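Local coordinates for protein glutathione S-transferase (Lodderomyces elongisporus, PDB 4IVF) that probably acts as a glutathione transferase of the Ure2p-like group and binds two glutathione molecules in each subunit, at residues Glu26-Asp31 with Thr88-His93; Ile81-Ala86 with Lys106-Leu111; Ile8-Ala13 with Tyr19-Phe24; Ala177-Leu182 with Pro212-Gly217. All coordinates share one frame; numbering follows the deposited sequence.

Contact 1. Residues Glu26-Asp31 with Thr88-His93; sequences EVLGLD and TYDKEH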
loop_
_atom_site.group_PDB
_atom_site.type_symbol
_atom_site.label_atom_id
_atom_site.label_comp_id
_atom_site.label_asym_id
_atom_site.label_seq_id
_atom_site.Cartn_x
_atom_site.Cartn_y
_atom_site.Cartn_z
ATOM N N GLU F 26 13.227 -8.775 -13.881
ATOM C CA GLU F 26 13.435 -9.489 -15.139
ATOM C C GLU F 26 12.917 -8.672 -16.334
ATOM O O GLU F 26 13.563 -8.599 -17.378
ATOM C CB GLU F 26 12.758 -10.861 -15.102
ATOM C CG GLU F 26 13.408 -11.867 -14.157
ATOM C CD GLU F 26 14.789 -12.308 -14.618
ATOM O OE1 GLU F 26 15.154 -12.046 -15.785
ATOM O OE2 GLU F 26 15.515 -12.922 -13.811
ATOM N N VAL F 27 11.750 -8.060 -16.161
ATOM C CA VAL F 27 11.163 -7.216 -17.185
ATOM C C VAL F 27 12.098 -6.056 -17.518
ATOM O O VAL F 27 12.283 -5.721 -18.680
ATOM C CB VAL F 27 9.789 -6.685 -16.737
ATOM C CG1 VAL F 27 9.344 -5.525 -17.614
ATOM C CG2 VAL F 27 8.764 -7.801 -16.779
ATOM N N LEU F 28 12.711 -5.467 -16.493
ATOM C CA LEU F 28 13.591 -4.317 -16.693
ATOM C C LEU F 28 14.985 -4.700 -17.195
ATOM O O LEU F 28 15.793 -3.825 -17.497
ATOM C CB LEU F 28 13.730 -3.509 -15.405
ATOM C CG LEU F 28 12.541 -2.729 -14.863
ATOM C CD1 LEU F 28 12.898 -2.187 -13.488
ATOM C CD2 LEU F 28 12.194 -1.622 -15.784
ATOM N N GLY F 29 15.273 -5.999 -17.262
ATOM C CA GLY F 29 16.564 -6.473 -17.745
ATOM C C GLY F 29 17.736 -6.174 -16.820
ATOM O O GLY F 29 18.853 -5.947 -17.282
ATOM N N LEU F 30 17.486 -6.190 -15.513
ATOM C CA LEU F 30 18.501 -5.822 -14.523
ATOM C C LEU F 30 19.196 -7.035 -13.898
ATOM O O LEU F 30 18.558 -8.040 -13.580
ATOM C CB LEU F 30 17.877 -4.983 -13.406
ATOM C CG LEU F 30 17.383 -3.575 -13.728
ATOM C CD1 LEU F 30 16.369 -3.164 -12.671
ATOM C CD2 LEU F 30 18.542 -2.572 -13.788
ATOM N N ASP F 31 20.508 -6.925 -13.723
ATOM C CA ASP F 31 21.278 -7.954 -13.039
ATOM C C ASP F 31 20.930 -7.913 -11.566
ATOM O O ASP F 31 20.855 -6.844 -10.960
ATOM C CB ASP F 31 22.786 -7.724 -13.197
ATOM C CG ASP F 31 23.279 -7.949 -14.622
ATOM O OD1 ASP F 31 22.657 -8.739 -15.365
ATOM O OD2 ASP F 31 24.306 -7.337 -14.993
ATOM N N THR F 88 13.912 4.621 -11.367
ATOM C CA THR F 88 15.351 4.577 -11.565
ATOM C C THR F 88 15.779 3.903 -12.870
ATOM O O THR F 88 16.687 4.380 -13.556
ATOM C CB THR F 88 16.046 3.873 -10.362
ATOM O OG1 THR F 88 15.650 4.508 -9.140
ATOM C CG2 THR F 88 17.558 3.933 -10.487
ATOM N N TYR F 89 15.119 2.802 -13.218
ATOM C CA TYR F 89 15.576 1.953 -14.321
ATOM C C TYR F 89 14.642 1.878 -15.531
ATOM O O TYR F 89 14.900 1.132 -16.474
ATOM C CB TYR F 89 15.925 0.550 -13.798
ATOM C CG TYR F 89 17.016 0.618 -12.746
ATOM C CD1 TYR F 89 18.316 0.981 -13.101
ATOM C CD2 TYR F 89 16.741 0.374 -11.398
ATOM C CE1 TYR F 89 19.314 1.083 -12.156
ATOM C CE2 TYR F 89 17.749 0.461 -10.431
ATOM C CZ TYR F 89 19.033 0.817 -10.828
ATOM O OH TYR F 89 20.042 0.926 -9.920
ATOM N N ASP F 90 13.565 2.654 -15.517
ATOM C CA ASP F 90 12.706 2.749 -16.692
ATOM C C ASP F 90 12.480 4.204 -17.115
ATOM O O ASP F 90 11.341 4.676 -17.235
ATOM C CB ASP F 90 11.376 2.036 -16.461
ATOM C CG ASP F 90 10.520 1.981 -17.721
ATOM O OD1 ASP F 90 11.088 1.892 -18.830
ATOM O OD2 ASP F 90 9.284 2.039 -17.595
ATOM N N LYS F 91 13.573 4.914 -17.354
ATOM C CA LYS F 91 13.469 6.310 -17.746
ATOM C C LYS F 91 12.950 6.433 -19.181
ATOM O O LYS F 91 12.519 7.501 -19.605
ATOM C CB LYS F 91 14.814 7.010 -17.569
ATOM C CG LYS F 91 15.297 7.047 -16.117
ATOM C CD LYS F 91 16.532 7.920 -15.959
ATOM C CE LYS F 91 16.955 8.038 -14.503
ATOM N NZ LYS F 91 15.804 8.341 -13.620
ATOM N N GLU F 92 12.984 5.320 -19.908
ATOM C CA GLU F 92 12.463 5.244 -21.265
ATOM C C GLU F 92 10.945 5.047 -21.272
ATOM O O GLU F 92 10.311 5.092 -22.325
ATOM C CB GLU F 92 13.137 4.104 -22.033
ATOM C CG GLU F 92 14.660 4.169 -22.068
ATOM C CD GLU F 92 15.197 5.018 -23.209
ATOM O OE1 GLU F 92 14.396 5.452 -24.068
ATOM O OE2 GLU F 92 16.428 5.248 -23.253
ATOM N N HIS F 93 10.367 4.817 -20.096
ATOM C CA HIS F 93 8.910 4.755 -19.959
ATOM C C HIS F 93 8.273 3.626 -20.764
ATOM O O HIS F 93 7.181 3.781 -21.311
ATOM C CB HIS F 93 8.280 6.110 -20.312
ATOM C CG HIS F 93 8.710 7.210 -19.397
ATOM N ND1 HIS F 93 9.311 8.362 -19.847
ATOM C CD2 HIS F 93 8.659 7.314 -18.047
ATOM C CE1 HIS F 93 9.596 9.139 -18.817
ATOM N NE2 HIS F 93 9.210 8.527 -17.714
#

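Contact 2. Residues Ile81-Ala86 with Lys106-Leu111; sequences ILQYLA and KTLEYL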
loop_
_atom_site.group_PDB
_atom_site.type_symbol
_atom_site.label_atom_id
_atom_site.label_comp_id
_atom_site.label_asym_id
_atom_site.label_seq_id
_atom_site.Cartn_x
_atom_site.Cartn_y
_atom_site.Cartn_z
ATOM N N ILE F 81 9.392 -0.550 -3.494
ATOM C CA ILE F 81 10.453 -1.142 -4.302
ATOM C C ILE F 81 10.106 -1.046 -5.776
ATOM O O ILE F 81 10.962 -0.720 -6.603
ATOM C CB ILE F 81 10.690 -2.625 -3.944
ATOM C CG1 ILE F 81 11.054 -2.768 -2.469
ATOM C CG2 ILE F 81 11.774 -3.233 -4.849
ATOM C CD1 ILE F 81 11.257 -4.218 -2.039
ATOM N N LEU F 82 8.850 -1.331 -6.104
ATOM C CA LEU F 82 8.395 -1.228 -7.494
ATOM C C LEU F 82 8.528 0.191 -8.020
ATOM O O LEU F 82 9.090 0.397 -9.089
ATOM C CB LEU F 82 6.961 -1.750 -7.662
ATOM C CG LEU F 82 6.907 -3.280 -7.561
ATOM C CD1 LEU F 82 5.489 -3.831 -7.398
ATOM C CD2 LEU F 82 7.631 -3.924 -8.737
ATOM N N GLN F 83 8.035 1.159 -7.248
ATOM C CA GLN F 83 8.084 2.574 -7.619
ATOM C C GLN F 83 9.533 3.011 -7.815
ATOM O O GLN F 83 9.863 3.710 -8.781
ATOM C CB GLN F 83 7.382 3.427 -6.546
ATOM C CG GLN F 83 6.932 4.809 -6.977
ATOM C CD GLN F 83 6.118 4.831 -8.283
ATOM O OE1 GLN F 83 5.133 4.101 -8.439
ATOM N NE2 GLN F 83 6.530 5.686 -9.218
ATOM N N TYR F 84 10.398 2.574 -6.902
ATOM C CA TYR F 84 11.823 2.873 -6.982
ATOM C C TYR F 84 12.465 2.361 -8.273
ATOM O O TYR F 84 13.148 3.111 -8.959
ATOM C CB TYR F 84 12.595 2.321 -5.765
ATOM C CG TYR F 84 14.096 2.406 -5.981
ATOM C CD1 TYR F 84 14.770 3.621 -5.863
ATOM C CD2 TYR F 84 14.824 1.285 -6.362
ATOM C CE1 TYR F 84 16.136 3.705 -6.109
ATOM C CE2 TYR F 84 16.178 1.360 -6.609
ATOM C CZ TYR F 84 16.831 2.564 -6.475
ATOM O OH TYR F 84 18.186 2.614 -6.720
ATOM N N LEU F 85 12.263 1.082 -8.581
ATOM C CA LEU F 85 12.818 0.472 -9.793
ATOM C C LEU F 85 12.315 1.138 -11.080
ATOM O O LEU F 85 13.063 1.308 -12.054
ATOM C CB LEU F 85 12.506 -1.029 -9.829
ATOM C CG LEU F 85 13.165 -1.877 -8.733
ATOM C CD1 LEU F 85 12.558 -3.291 -8.686
ATOM C CD2 LEU F 85 14.687 -1.934 -8.902
ATOM N N ALA F 86 11.039 1.498 -11.087
ATOM C CA ALA F 86 10.464 2.126 -12.255
ATOM C C ALA F 86 11.059 3.524 -12.429
ATOM O O ALA F 86 11.484 3.879 -13.523
ATOM C CB ALA F 86 8.951 2.174 -12.136
ATOM N N LYS F 106 -2.591 7.547 -11.872
ATOM C CA LYS F 106 -3.507 6.410 -11.894
ATOM C C LYS F 106 -2.738 5.098 -11.652
ATOM O O LYS F 106 -3.257 4.205 -11.013
ATOM C CB LYS F 106 -4.306 6.310 -13.204
ATOM C CG LYS F 106 -5.242 7.493 -13.508
ATOM C CD LYS F 106 -6.177 7.868 -12.357
ATOM C CE LYS F 106 -7.193 6.791 -12.027
ATOM N NZ LYS F 106 -8.250 7.296 -11.077
ATOM N N THR F 107 -1.521 4.996 -12.185
ATOM C CA THR F 107 -0.664 3.838 -11.960
ATOM C C THR F 107 -0.422 3.685 -10.469
ATOM O O THR F 107 -0.519 2.587 -9.908
ATOM C CB THR F 107 0.701 3.991 -12.675
ATOM O OG1 THR F 107 0.507 3.895 -14.089
ATOM C CG2 THR F 107 1.674 2.895 -12.242
ATOM N N LEU F 108 -0.141 4.813 -9.838
ATOM C CA LEU F 108 0.107 4.868 -8.409
ATOM C C LEU F 108 -1.148 4.468 -7.623
ATOM O O LEU F 108 -1.074 3.691 -6.667
ATOM C CB LEU F 108 0.579 6.269 -8.014
ATOM C CG LEU F 108 1.426 6.359 -6.749
ATOM C CD1 LEU F 108 2.710 5.552 -6.925
ATOM C CD2 LEU F 108 1.735 7.819 -6.413
ATOM N N GLU F 109 -2.302 4.987 -8.032
ATOM C CA GLU F 109 -3.549 4.615 -7.376
ATOM C C GLU F 109 -3.828 3.105 -7.434
ATOM O O GLU F 109 -4.296 2.517 -6.470
ATOM C CB GLU F 109 -4.725 5.387 -7.972
ATOM C CG GLU F 109 -6.084 4.846 -7.548
ATOM C CD GLU F 109 -7.232 5.612 -8.171
ATOM O OE1 GLU F 109 -6.997 6.746 -8.642
ATOM O OE2 GLU F 109 -8.366 5.085 -8.182
ATOM N N TYR F 110 -3.548 2.470 -8.564
ATOM C CA TYR F 110 -3.872 1.056 -8.692
ATOM C C TYR F 110 -2.790 0.170 -8.051
ATOM O O TYR F 110 -3.086 -0.894 -7.491
ATOM C CB TYR F 110 -4.138 0.697 -10.157
ATOM C CG TYR F 110 -5.332 1.427 -10.747
ATOM C CD1 TYR F 110 -6.405 1.817 -9.944
ATOM C CD2 TYR F 110 -5.389 1.722 -12.108
ATOM C CE1 TYR F 110 -7.503 2.490 -10.494
ATOM C CE2 TYR F 110 -6.471 2.391 -12.662
ATOM C CZ TYR F 110 -7.520 2.771 -11.854
ATOM O OH TYR F 110 -8.582 3.437 -12.412
ATOM N N LEU F 111 -1.541 0.617 -8.125
ATOM C CA LEU F 111 -0.474 -0.018 -7.365
ATOM C C LEU F 111 -0.805 -0.023 -5.871
ATOM O O LEU F 111 -0.741 -1.065 -5.225
ATOM C CB LEU F 111 0.872 0.676 -7.594
ATOM C CG LEU F 111 1.994 0.175 -6.655
ATOM C CD1 LEU F 111 2.335 -1.285 -6.912
ATOM C CD2 LEU F 111 3.252 1.031 -6.772
#

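Contact 3. Residues Ile8-Ala13 with Tyr19-Phe24; sequences IKLYTA and YKISIF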
loop_
_atom_site.group_PDB
_atom_site.type_symbol
_atom_site.label_atom_id
_atom_site.label_comp_id
_atom_site.label_asym_id
_atom_site.label_seq_id
_atom_site.Cartn_x
_atom_site.Cartn_y
_atom_site.Cartn_z
ATOM N N ILE F 8 21.819 -5.988 -8.167
ATOM C CA ILE F 8 20.908 -5.618 -7.098
ATOM C C ILE F 8 20.675 -6.846 -6.229
ATOM O O ILE F 8 20.423 -7.925 -6.745
ATOM C CB ILE F 8 19.571 -5.096 -7.667
ATOM C CG1 ILE F 8 19.798 -3.767 -8.386
ATOM C CG2 ILE F 8 18.521 -4.933 -6.567
ATOM C CD1 ILE F 8 18.539 -3.196 -9.008
ATOM N N LYS F 9 20.798 -6.702 -4.912
ATOM C CA LYS F 9 20.596 -7.847 -4.033
ATOM C C LYS F 9 19.128 -7.927 -3.633
ATOM O O LYS F 9 18.558 -6.958 -3.123
ATOM C CB LYS F 9 21.506 -7.788 -2.800
ATOM C CG LYS F 9 21.301 -8.941 -1.805
ATOM C CD LYS F 9 22.172 -10.168 -2.108
ATOM C CE LYS F 9 22.410 -10.982 -0.831
ATOM N NZ LYS F 9 23.255 -12.226 -0.978
ATOM N N LEU F 10 18.526 -9.089 -3.879
ATOM C CA LEU F 10 17.123 -9.318 -3.573
ATOM C C LEU F 10 16.967 -10.335 -2.441
ATOM O O LEU F 10 17.348 -11.499 -2.587
ATOM C CB LEU F 10 16.386 -9.813 -4.819
ATOM C CG LEU F 10 14.934 -10.225 -4.613
ATOM C CD1 LEU F 10 14.100 -9.051 -4.095
ATOM C CD2 LEU F 10 14.331 -10.771 -5.919
ATOM N N TYR F 11 16.419 -9.881 -1.318
ATOM C CA TYR F 11 16.087 -10.759 -0.205
ATOM C C TYR F 11 14.644 -11.182 -0.416
ATOM O O TYR F 11 13.733 -10.353 -0.412
ATOM C CB TYR F 11 16.263 -10.037 1.139
ATOM C CG TYR F 11 17.691 -9.573 1.368
ATOM C CD1 TYR F 11 18.673 -10.467 1.760
ATOM C CD2 TYR F 11 18.063 -8.247 1.167
ATOM C CE1 TYR F 11 19.980 -10.065 1.946
ATOM C CE2 TYR F 11 19.385 -7.836 1.359
ATOM C CZ TYR F 11 20.331 -8.752 1.760
ATOM O OH TYR F 11 21.641 -8.375 1.955
ATOM N N THR F 12 14.430 -12.470 -0.635
ATOM C CA THR F 12 13.116 -12.904 -1.055
ATOM C C THR F 12 12.814 -14.352 -0.693
ATOM O O THR F 12 13.627 -15.037 -0.066
ATOM C CB THR F 12 12.931 -12.676 -2.569
ATOM O OG1 THR F 12 11.565 -12.920 -2.935
ATOM C CG2 THR F 12 13.863 -13.576 -3.372
ATOM N N ALA F 13 11.621 -14.791 -1.085
ATOM C CA ALA F 13 11.145 -16.154 -0.883
ATOM C C ALA F 13 10.117 -16.415 -1.985
ATOM O O ALA F 13 9.549 -15.471 -2.533
ATOM C CB ALA F 13 10.500 -16.298 0.504
ATOM N N TYR F 19 7.608 -12.522 -5.949
ATOM C CA TYR F 19 7.449 -12.596 -7.394
ATOM C C TYR F 19 7.236 -11.226 -8.045
ATOM O O TYR F 19 7.680 -11.000 -9.169
ATOM C CB TYR F 19 6.278 -13.523 -7.748
ATOM C CG TYR F 19 6.492 -14.961 -7.346
ATOM C CD1 TYR F 19 7.752 -15.536 -7.409
ATOM C CD2 TYR F 19 5.442 -15.736 -6.898
ATOM C CE1 TYR F 19 7.956 -16.848 -7.047
ATOM C CE2 TYR F 19 5.634 -17.048 -6.537
ATOM C CZ TYR F 19 6.891 -17.602 -6.614
ATOM O OH TYR F 19 7.087 -18.915 -6.254
ATOM N N LYS F 20 6.551 -10.324 -7.353
ATOM C CA LYS F 20 6.352 -8.969 -7.862
ATOM C C LYS F 20 7.686 -8.360 -8.240
ATOM O O LYS F 20 7.845 -7.781 -9.316
ATOM C CB LYS F 20 5.711 -8.071 -6.809
ATOM C CG LYS F 20 4.252 -8.330 -6.502
ATOM C CD LYS F 20 3.821 -7.285 -5.501
ATOM C CE LYS F 20 2.574 -7.630 -4.727
ATOM N NZ LYS F 20 2.390 -6.594 -3.645
ATOM N N ILE F 21 8.655 -8.507 -7.346
ATOM C CA ILE F 21 9.945 -7.876 -7.522
ATOM C C ILE F 21 10.812 -8.652 -8.509
ATOM O O ILE F 21 11.462 -8.055 -9.364
ATOM C CB ILE F 21 10.683 -7.685 -6.171
ATOM C CG1 ILE F 21 9.798 -6.915 -5.185
ATOM C CG2 ILE F 21 11.993 -6.966 -6.380
ATOM C CD1 ILE F 21 8.994 -5.788 -5.811
ATOM N N SER F 22 10.808 -9.978 -8.415
ATOM C CA SER F 22 11.651 -10.758 -9.322
ATOM C C SER F 22 11.150 -10.649 -10.766
ATOM O O SER F 22 11.944 -10.552 -11.697
ATOM C CB SER F 22 11.758 -12.219 -8.885
ATOM O OG SER F 22 10.516 -12.899 -8.992
ATOM N N ILE F 23 9.835 -10.664 -10.945
ATOM C CA ILE F 23 9.254 -10.388 -12.260
ATOM C C ILE F 23 9.625 -8.987 -12.782
ATOM O O ILE F 23 10.029 -8.842 -13.937
ATOM C CB ILE F 23 7.725 -10.548 -12.260
ATOM C CG1 ILE F 23 7.348 -12.020 -12.068
ATOM C CG2 ILE F 23 7.132 -10.021 -13.572
ATOM C CD1 ILE F 23 5.903 -12.232 -11.762
ATOM N N PHE F 24 9.496 -7.955 -11.952
ATOM C CA PHE F 24 9.790 -6.611 -12.457
ATOM C C PHE F 24 11.259 -6.439 -12.809
ATOM O O PHE F 24 11.584 -5.817 -13.819
ATOM C CB PHE F 24 9.338 -5.495 -11.518
ATOM C CG PHE F 24 9.142 -4.188 -12.219
ATOM C CD1 PHE F 24 8.476 -4.145 -13.440
ATOM C CD2 PHE F 24 9.616 -3.009 -11.678
ATOM C CE1 PHE F 24 8.294 -2.938 -14.114
ATOM C CE2 PHE F 24 9.441 -1.804 -12.333
ATOM C CZ PHE F 24 8.773 -1.763 -13.562
#

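Contact 4. Residues Ala177-Leu182 with Pro212-Gly217; sequences ADFALL and PAVQKG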
loop_
_atom_site.group_PDB
_atom_site.type_symbol
_atom_site.label_atom_id
_atom_site.label_comp_id
_atom_site.label_asym_id
_atom_site.label_seq_id
_atom_site.Cartn_x
_atom_site.Cartn_y
_atom_site.Cartn_z
ATOM N N ALA F 177 1.669 -1.456 -11.559
ATOM C CA ALA F 177 0.381 -1.850 -11.012
ATOM C C ALA F 177 -0.011 -3.238 -11.525
ATOM O O ALA F 177 -0.464 -4.081 -10.761
ATOM C CB ALA F 177 -0.689 -0.813 -11.333
ATOM N N ASP F 178 0.190 -3.484 -12.814
ATOM C CA ASP F 178 -0.075 -4.809 -13.376
ATOM C C ASP F 178 0.850 -5.864 -12.764
ATOM O O ASP F 178 0.421 -6.958 -12.407
ATOM C CB ASP F 178 0.101 -4.801 -14.897
ATOM C CG ASP F 178 -0.758 -3.758 -15.580
ATOM O OD1 ASP F 178 -0.326 -2.591 -15.674
ATOM O OD2 ASP F 178 -1.870 -4.104 -16.020
ATOM N N PHE F 179 2.130 -5.544 -12.654
ATOM C CA PHE F 179 3.067 -6.529 -12.144
ATOM C C PHE F 179 2.813 -6.849 -10.681
ATOM O O PHE F 179 2.959 -7.988 -10.265
ATOM C CB PHE F 179 4.502 -6.113 -12.439
ATOM C CG PHE F 179 4.809 -6.079 -13.909
ATOM C CD1 PHE F 179 4.780 -7.246 -14.655
ATOM C CD2 PHE F 179 5.082 -4.882 -14.553
ATOM C CE1 PHE F 179 5.042 -7.234 -16.015
ATOM C CE2 PHE F 179 5.340 -4.854 -15.906
ATOM C CZ PHE F 179 5.318 -6.039 -16.648
ATOM N N ALA F 180 2.382 -5.851 -9.921
ATOM C CA ALA F 180 1.965 -6.051 -8.532
ATOM C C ALA F 180 0.799 -7.019 -8.423
ATOM O O ALA F 180 0.836 -7.959 -7.622
ATOM C CB ALA F 180 1.604 -4.715 -7.877
ATOM N N LEU F 181 -0.248 -6.780 -9.210
ATOM C CA LEU F 181 -1.435 -7.631 -9.167
ATOM C C LEU F 181 -1.092 -9.072 -9.580
ATOM O O LEU F 181 -1.592 -10.049 -9.008
ATOM C CB LEU F 181 -2.543 -7.054 -10.067
ATOM C CG LEU F 181 -3.831 -7.889 -10.095
ATOM C CD1 LEU F 181 -4.462 -7.942 -8.719
ATOM C CD2 LEU F 181 -4.821 -7.369 -11.127
ATOM N N LEU F 182 -0.212 -9.183 -10.564
ATOM C CA LEU F 182 0.161 -10.464 -11.158
ATOM C C LEU F 182 0.731 -11.461 -10.137
ATOM O O LEU F 182 0.459 -12.661 -10.207
ATOM C CB LEU F 182 1.176 -10.219 -12.280
ATOM C CG LEU F 182 1.655 -11.416 -13.091
ATOM C CD1 LEU F 182 0.466 -12.133 -13.721
ATOM C CD2 LEU F 182 2.662 -10.981 -14.146
ATOM N N PRO F 212 8.290 -14.168 -21.533
ATOM C CA PRO F 212 9.440 -14.896 -20.988
ATOM C C PRO F 212 9.958 -14.298 -19.666
ATOM O O PRO F 212 10.302 -15.062 -18.776
ATOM C CB PRO F 212 10.489 -14.761 -22.096
ATOM C CG PRO F 212 9.693 -14.574 -23.340
ATOM C CD PRO F 212 8.497 -13.769 -22.934
ATOM N N ALA F 213 9.998 -12.975 -19.534
ATOM C CA ALA F 213 10.437 -12.354 -18.278
ATOM C C ALA F 213 9.502 -12.657 -17.106
ATOM O O ALA F 213 9.930 -12.683 -15.954
ATOM C CB ALA F 213 10.594 -10.869 -18.436
ATOM N N VAL F 214 8.222 -12.867 -17.391
ATOM C CA VAL F 214 7.282 -13.189 -16.320
ATOM C C VAL F 214 7.514 -14.626 -15.864
ATOM O O VAL F 214 7.645 -14.896 -14.670
ATOM C CB VAL F 214 5.814 -12.988 -16.756
ATOM C CG1 VAL F 214 4.873 -13.692 -15.809
ATOM C CG2 VAL F 214 5.478 -11.494 -16.837
ATOM N N GLN F 215 7.581 -15.536 -16.830
ATOM C CA GLN F 215 7.822 -16.936 -16.553
ATOM C C GLN F 215 9.095 -17.122 -15.732
ATOM O O GLN F 215 9.142 -17.965 -14.852
ATOM C CB GLN F 215 7.931 -17.715 -17.860
ATOM C CG GLN F 215 6.708 -17.619 -18.754
ATOM C CD GLN F 215 6.964 -18.220 -20.114
ATOM O OE1 GLN F 215 7.974 -18.892 -20.313
ATOM N NE2 GLN F 215 6.060 -17.977 -21.063
ATOM N N LYS F 216 10.115 -16.317 -16.019
ATOM C CA LYS F 216 11.388 -16.407 -15.314
ATOM C C LYS F 216 11.262 -15.909 -13.873
ATOM O O LYS F 216 11.692 -16.584 -12.946
ATOM C CB LYS F 216 12.481 -15.646 -16.068
ATOM C CG LYS F 216 13.827 -15.588 -15.340
ATOM C CD LYS F 216 14.429 -16.964 -15.158
ATOM C CE LYS F 216 15.726 -16.887 -14.391
ATOM N NZ LYS F 216 16.219 -18.246 -13.999
ATOM N N GLY F 217 10.650 -14.740 -13.693
ATOM C CA GLY F 217 10.408 -14.187 -12.372
ATOM C C GLY F 217 9.618 -15.120 -11.463
ATOM O O GLY F 217 9.837 -15.164 -10.247
#

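Contact 1. Residues Glu26-Asp31 with Thr88-His93
In the thioredoxin-like N-terminal domain, the chain leaving helix 16-27 meets the end of helix 78-89 where Leu28 and Leu30 pack on Tyr89. Gly29 closes the first helix in a Schellman motif; its positive phi, comfortable for a residue without a side chain, turns the backbone so that the leucines before and after it both face Tyr89. Leu30 lies across the ring, its CD2 resting over one face 3.9 Å from the centroid and 23° off the normal, a CH-pi contact. The ring's opposite face is backed by CG2 of Thr88, so the flat group is sandwiched between methyls, while its OH bonds to Asp63. Leu28 sits nearer the base of the tyrosine, with CD1 4.1 Å from Tyr89 CB. Asp90 suits the turn that follows because its carboxylate receives the backbone N-H groups of Lys94 and Phe95 and bonds to Ser96. Its CB, set apart from that polar end, is touched by Leu28 CD2 at 3.8 Å.

Contact 2. Residues Ile81-Ala86 with Lys106-Leu111
Gln83 and Leu108 make the closest approach between 81-86 and 106-111: Gln83 OE1 stands 3.2 Å from Leu108 CD1, a polar atom against a methyl, with the two side chains crossing at about a right angle. A bend in the glutamine at chi2 (50°) turns its amide across the gap, where the flexible chain serves partly as packing material while NE2 makes a weak hydrogen bond to Asp87 OD1. Gln83 OE1 also lies 4.0 Å from Leu111 CD2; the other methyl of that residue, Leu111 CD1, meets Leu82 CD1 at 4.1 Å, a purely apolar touch suited to a buried position. Elsewhere the fit is looser, for the short helix axes run nearly antiparallel at 152° and come no closer than 11.9 Å. This is where the thioredoxin-like domain adjoins the all-helical domain of the glutathione transferase fold, and other elements fill in: Val176, at the start of helix 176-185, touches Leu82, Ala86 and Thr107 alike. On the Gln83 side the second subunit packs in, its Leu108 on Gln83 and its Gln83 on Leu108, so the contact belongs to the dimer interface too. Lys106, partly exposed and turned from Gln83, forms a salt bridge from NZ to Glu109 OE1 at 2.8 Å. Lys106 NZ also bonds to the carbonyl O of Val74, and Glu109 OE1 accepts the N-H of Ser76, both of the second subunit.

Contact 3. Residues Ile8-Ala13 with Tyr19-Phe24
Leu10 carries its CG opposite the backbone N (chi1 174°), which extends the side chain from strand 8-12 straight at helix 16-27, and its two methyls divide the work there. Leu10 CD1 meets CG2 of Ile21 at 3.7 Å, while Leu10 CD2 approaches CB of Ser22 at 4.2 Å. Ile21 is branched at CB and can therefore serve two neighbours: CG2 turns to the strand, and the longer CG1 arm (chi1 -55°) leads away to Ile81 and Leu82 of helix 78-89. Ser22 is small enough to sit close under the strand; its buried hydroxyl bonds to the carbonyl of Gly217, and it is CB that the leucine meets. The packing is thus wholly apolar across the interface. The side chain of Ile21 also lies about 4 Å from that of Thr78, a glutathione-binding residue. The arrangement is the first strand-to-helix packing of the beta-alpha-beta unit 8-12, 16-27 and 32-36, with which the thioredoxin-like domain of glutathione transferases begins.

Contact 4. Residues Ala177-Leu182 with Pro212-Gly217
The ring of Phe179, in the all-helical C-terminal domain of the glutathione transferase fold, meets Val214 at its edge, with Phe179 CE1 4.4 Å from Val214 CG2, which lies near the ring plane. The ring also reaches helix 16-27, where it touches Val27 and meets the ring of Phe24, inclined to it by about 40°. Phe95 and Leu208 touch the same side chain as well. Helix 176-185 here receives the short helix 212-217, and a large flat residue suits this place because it can reach several elements at once, including the neighbouring domain. Asp178, next to it, faces another way: its carboxylate receives the backbone N-H groups of Thr175 and Leu169 and the indole N-H of Trp204, so the buried carboxylate has three donors, which would probably favour its charged form. One turn beyond, Leu182 and Val214 form the tighter part of the contact. Leu182 holds CG opposite the backbone N (chi1 -177°) and reaches out to meet Val214 tip to tip, while Tyr205 and Leu208 of helix 199-209 also touch it. Val214, branched at CB, presents a blunt fork with both prongs toward helix 176-185. Leu182 CD2 sits before the fork, 3.9 Å from Val214 CG1 and equally 3.9 Å from Val214 CG2.

How the contacts relate
The four contacts have centres 11 to 15 Å apart and touch one another, forming a connected set, buried except for contact 1, which is partly buried. Along the chain contact 3 comes first, within the opening beta-alpha-beta unit; contacts 1 and 2 interlock, their segments alternating, and contact 4 closes last. Contacts 1 and 3 share helix 16-27, and contacts 1 and 2 share helix 78-89. Contact 4 lies in the C-terminal helical domain but presses on helix 16-27, and so ties that domain to contacts 1 and 3. Contact 2 joins the two domains directly and reaches the second subunit. The side chains of Leu82 (contact 2) and Ile21 (contact 3) come within about 8 and 7 Å of a bound glutathione.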